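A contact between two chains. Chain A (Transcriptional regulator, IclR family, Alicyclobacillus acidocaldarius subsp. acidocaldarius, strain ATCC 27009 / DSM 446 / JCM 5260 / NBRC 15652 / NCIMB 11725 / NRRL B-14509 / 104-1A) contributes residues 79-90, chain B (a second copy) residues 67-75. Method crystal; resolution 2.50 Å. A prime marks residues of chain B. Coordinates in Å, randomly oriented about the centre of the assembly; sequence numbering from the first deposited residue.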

# COMPACT_ATOMS: atom_id res chain seq x y z
N ARG A 79 -0.98 -4.21 4.99
CA ARG A 79 -1.53 -5.57 5.04
C ARG A 79 -1.76 -6.17 3.66
O ARG A 79 -1.50 -7.36 3.47
CB ARG A 79 -2.84 -5.61 5.80
CG ARG A 79 -2.70 -5.28 7.26
CD ARG A 79 -1.87 -6.29 8.01
NE ARG A 79 -2.66 -7.45 8.35
CZ ARG A 79 -2.45 -8.23 9.41
NH1 ARG A 79 -1.47 -7.96 10.28
NH2 ARG A 79 -3.24 -9.29 9.63
N ALA A 80 -2.26 -5.35 2.73
CA ALA A 80 -2.38 -5.74 1.32
C ALA A 80 -1.04 -6.17 0.69
O ALA A 80 -0.97 -7.25 0.10
CB ALA A 80 -2.97 -4.58 0.50
N ALA A 81 -0.01 -5.32 0.82
CA ALA A 81 1.36 -5.61 0.34
C ALA A 81 1.94 -6.83 1.01
O ALA A 81 2.64 -7.62 0.40
CB ALA A 81 2.30 -4.43 0.53
N ASP A 82 1.67 -6.97 2.29
CA ASP A 82 2.24 -8.09 3.06
C ASP A 82 1.70 -9.45 2.56
O ASP A 82 2.43 -10.41 2.47
CB ASP A 82 2.00 -7.84 4.56
CG ASP A 82 2.54 -8.91 5.42
OD1 ASP A 82 3.75 -8.88 5.74
OD2 ASP A 82 1.75 -9.79 5.79
N LEU A 83 0.43 -9.50 2.18
CA LEU A 83 -0.17 -10.69 1.60
C LEU A 83 0.35 -10.98 0.18
O LEU A 83 0.81 -12.08 -0.10
CB LEU A 83 -1.70 -10.53 1.55
CG LEU A 83 -2.45 -11.82 1.16
CD1 LEU A 83 -2.34 -12.89 2.24
CD2 LEU A 83 -3.90 -11.49 0.85
N ASN A 84 0.25 -9.98 -0.69
CA ASN A 84 0.73 -10.03 -2.05
C ASN A 84 1.23 -8.65 -2.44
O ASN A 84 0.44 -7.71 -2.55
CB ASN A 84 -0.39 -10.41 -3.02
CG ASN A 84 -0.74 -11.89 -2.98
OD1 ASN A 84 0.12 -12.75 -3.04
ND2 ASN A 84 -2.02 -12.18 -2.88
N ASP A 85 2.53 -8.52 -2.69
CA ASP A 85 3.06 -7.22 -3.02
C ASP A 85 2.86 -6.95 -4.53
O ASP A 85 2.27 -7.78 -5.23
CB ASP A 85 4.48 -7.03 -2.46
CG ASP A 85 5.55 -7.78 -3.22
OD1 ASP A 85 5.25 -8.63 -4.08
OD2 ASP A 85 6.73 -7.47 -2.94
N VAL A 86 3.29 -5.79 -5.00
CA VAL A 86 3.04 -5.38 -6.39
C VAL A 86 3.63 -6.38 -7.38
O VAL A 86 2.98 -6.73 -8.37
CB VAL A 86 3.57 -3.95 -6.65
CG1 VAL A 86 3.57 -3.60 -8.13
CG2 VAL A 86 2.72 -2.95 -5.88
N TYR A 87 4.82 -6.88 -7.10
CA TYR A 87 5.51 -7.79 -8.01
C TYR A 87 4.68 -9.09 -8.13
O TYR A 87 4.42 -9.54 -9.22
CB TYR A 87 6.98 -8.02 -7.59
CG TYR A 87 7.91 -6.78 -7.72
CD1 TYR A 87 7.47 -5.46 -7.45
CD2 TYR A 87 9.25 -6.93 -8.06
CE1 TYR A 87 8.33 -4.36 -7.54
CE2 TYR A 87 10.11 -5.83 -8.16
CZ TYR A 87 9.64 -4.55 -7.90
OH TYR A 87 10.49 -3.47 -8.00
N ALA A 88 4.22 -9.64 -7.00
CA ALA A 88 3.27 -10.78 -6.97
C ALA A 88 2.01 -10.57 -7.82
O ALA A 88 1.61 -11.45 -8.60
CB ALA A 88 2.86 -11.13 -5.54
N HIS A 89 1.37 -9.40 -7.66
CA HIS A 89 0.21 -9.03 -8.49
C HIS A 89 0.56 -8.88 -9.94
O HIS A 89 -0.26 -9.22 -10.81
CB HIS A 89 -0.43 -7.75 -7.99
CG HIS A 89 -1.19 -7.93 -6.72
ND1 HIS A 89 -2.42 -8.56 -6.68
CD2 HIS A 89 -0.90 -7.60 -5.44
CE1 HIS A 89 -2.85 -8.60 -5.44
NE2 HIS A 89 -1.95 -8.02 -4.67
N ALA A 90 1.75 -8.34 -10.19
CA ALA A 90 2.26 -8.20 -11.55
C ALA A 90 2.41 -9.58 -12.17
O ALA A 90 1.97 -9.78 -13.30
CB ALA A 90 3.57 -7.43 -11.58
N TYR B 67 -11.66 -13.70 -1.63
CA TYR B 67 -11.41 -12.29 -1.78
C TYR B 67 -10.37 -11.87 -0.75
O TYR B 67 -10.33 -12.43 0.36
CB TYR B 67 -12.67 -11.51 -1.53
CG TYR B 67 -13.78 -11.73 -2.53
CD1 TYR B 67 -14.70 -12.75 -2.34
CD2 TYR B 67 -13.93 -10.89 -3.64
CE1 TYR B 67 -15.75 -12.95 -3.24
CE2 TYR B 67 -14.97 -11.08 -4.55
CZ TYR B 67 -15.89 -12.12 -4.34
OH TYR B 67 -16.93 -12.38 -5.21
N SER B 68 -9.55 -10.90 -1.11
CA SER B 68 -8.49 -10.40 -0.27
C SER B 68 -8.31 -8.93 -0.56
O SER B 68 -8.90 -8.43 -1.49
CB SER B 68 -7.20 -11.16 -0.55
OG SER B 68 -6.89 -11.13 -1.92
N LEU B 69 -7.54 -8.23 0.26
CA LEU B 69 -7.17 -6.86 -0.04
C LEU B 69 -6.35 -6.80 -1.32
O LEU B 69 -5.49 -7.63 -1.57
CB LEU B 69 -6.37 -6.22 1.08
CG LEU B 69 -7.09 -6.04 2.42
CD1 LEU B 69 -6.03 -5.54 3.38
CD2 LEU B 69 -8.27 -5.07 2.37
N GLY B 70 -6.63 -5.78 -2.11
CA GLY B 70 -6.16 -5.67 -3.48
C GLY B 70 -4.97 -4.75 -3.67
O GLY B 70 -4.60 -4.00 -2.80
N PRO B 71 -4.40 -4.78 -4.86
CA PRO B 71 -3.16 -4.09 -5.10
C PRO B 71 -3.28 -2.56 -5.04
O PRO B 71 -2.29 -1.89 -4.71
CB PRO B 71 -2.74 -4.56 -6.49
CG PRO B 71 -3.97 -5.09 -7.12
CD PRO B 71 -4.93 -5.45 -6.05
N TYR B 72 -4.45 -2.01 -5.34
CA TYR B 72 -4.58 -0.55 -5.36
C TYR B 72 -4.42 0.10 -3.99
O TYR B 72 -4.00 1.26 -3.88
CB TYR B 72 -5.86 -0.07 -6.04
CG TYR B 72 -5.62 1.33 -6.45
CD1 TYR B 72 -4.96 1.61 -7.61
CD2 TYR B 72 -5.91 2.38 -5.59
CE1 TYR B 72 -4.66 2.91 -7.97
CE2 TYR B 72 -5.60 3.69 -5.92
CZ TYR B 72 -4.98 3.94 -7.12
OH TYR B 72 -4.69 5.22 -7.48
N LEU B 73 -4.65 -0.66 -2.95
CA LEU B 73 -4.42 -0.13 -1.61
C LEU B 73 -2.94 0.15 -1.27
O LEU B 73 -2.66 0.89 -0.35
CB LEU B 73 -5.02 -1.10 -0.59
CG LEU B 73 -6.51 -1.36 -0.78
CD1 LEU B 73 -6.90 -2.52 0.10
CD2 LEU B 73 -7.34 -0.12 -0.50
N ILE B 74 -2.01 -0.46 -2.02
CA ILE B 74 -0.58 -0.33 -1.74
C ILE B 74 -0.13 1.11 -2.00
O ILE B 74 0.33 1.77 -1.06
CB ILE B 74 0.26 -1.38 -2.52
CG1 ILE B 74 -0.08 -2.81 -2.02
CG2 ILE B 74 1.75 -1.14 -2.32
CD1 ILE B 74 0.35 -3.95 -2.91
N PRO B 75 -0.29 1.62 -3.25
CA PRO B 75 0.11 3.01 -3.46
C PRO B 75 -0.78 3.99 -2.75
O PRO B 75 -0.31 5.04 -2.38
CB PRO B 75 0.03 3.21 -4.97
CG PRO B 75 -0.88 2.16 -5.43
CD PRO B 75 -0.66 0.99 -4.52

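The contact between the two copies of this IclR-family regulator is built from apolar packing, with no hydrogen bond passing between the two stretches, which together bury 503 Å². Ile74′ has the largest share, 89 Å², followed by Ala80 with 75 Å² on the opposing chain.

Ile74′ is helical and comes directly after the Gly70′–Leu73′ type I turn, and its CA-to-CB bond points toward chain A. With chi1 in m and chi2 in t, the side chain is extended, and its terminal CD1 reaches the bend where one helix of chain A ends at Leu83 and the next begins at Val86. There CD1 of Ile74′ lies 3.8 Å from CA of Ala81, 3.8 Å from O of Asn84 and 3.9 Å from CG2 of Val86. A single methyl group thus touches the last part of one helix, the connecting loop and the start of the next. Further back along the same side chain, CG1 of Ile74′ packs against CB of Ala81 at 3.8 Å. The bend itself is held within chain A: Asp85 caps the second helix, its OD1 accepting a nearly linear bond from N of Ala88 at 3.3 Å, while its CA-to-CB bond points away from chain B.

Ala80 owes its coverage to close approach rather than to reach. CA of Ala80 is 5.1 Å from CA of Leu69′, and the CB of Ala80, directed toward chain B, sits among four residues. CB of Ala80 lies 3.8 Å from CB of Leu69′ and 3.7 Å from the carbonyl O of Gly70′; it is also 4.2 Å from both CB of Leu73′ and CG1 of Ile74′. The methyl group therefore meets Leu69′ at the end of the strand, the turn, and Ile74′ in the helix at once. Nearby, CB of Arg79 approaches CD1 of Leu69′ at 4.0 Å, although the end of the arginine side chain leads away. One helical turn beyond Ala80, CD2 of Leu83 lies against CB of Ser68′, at 3.6 Å.

His89 adds a contact of a different kind. Its CA-to-CB bond is directed toward chain B, and CB of Pro71′ lies over one face of the imidazole, 3.8 Å from the centroid of the His89 ring and 14° off the ring normal. This placement makes a CH-pi interaction, with the closest atoms, CD2 of His89 and CB of Pro71′, 3.7 Å apart.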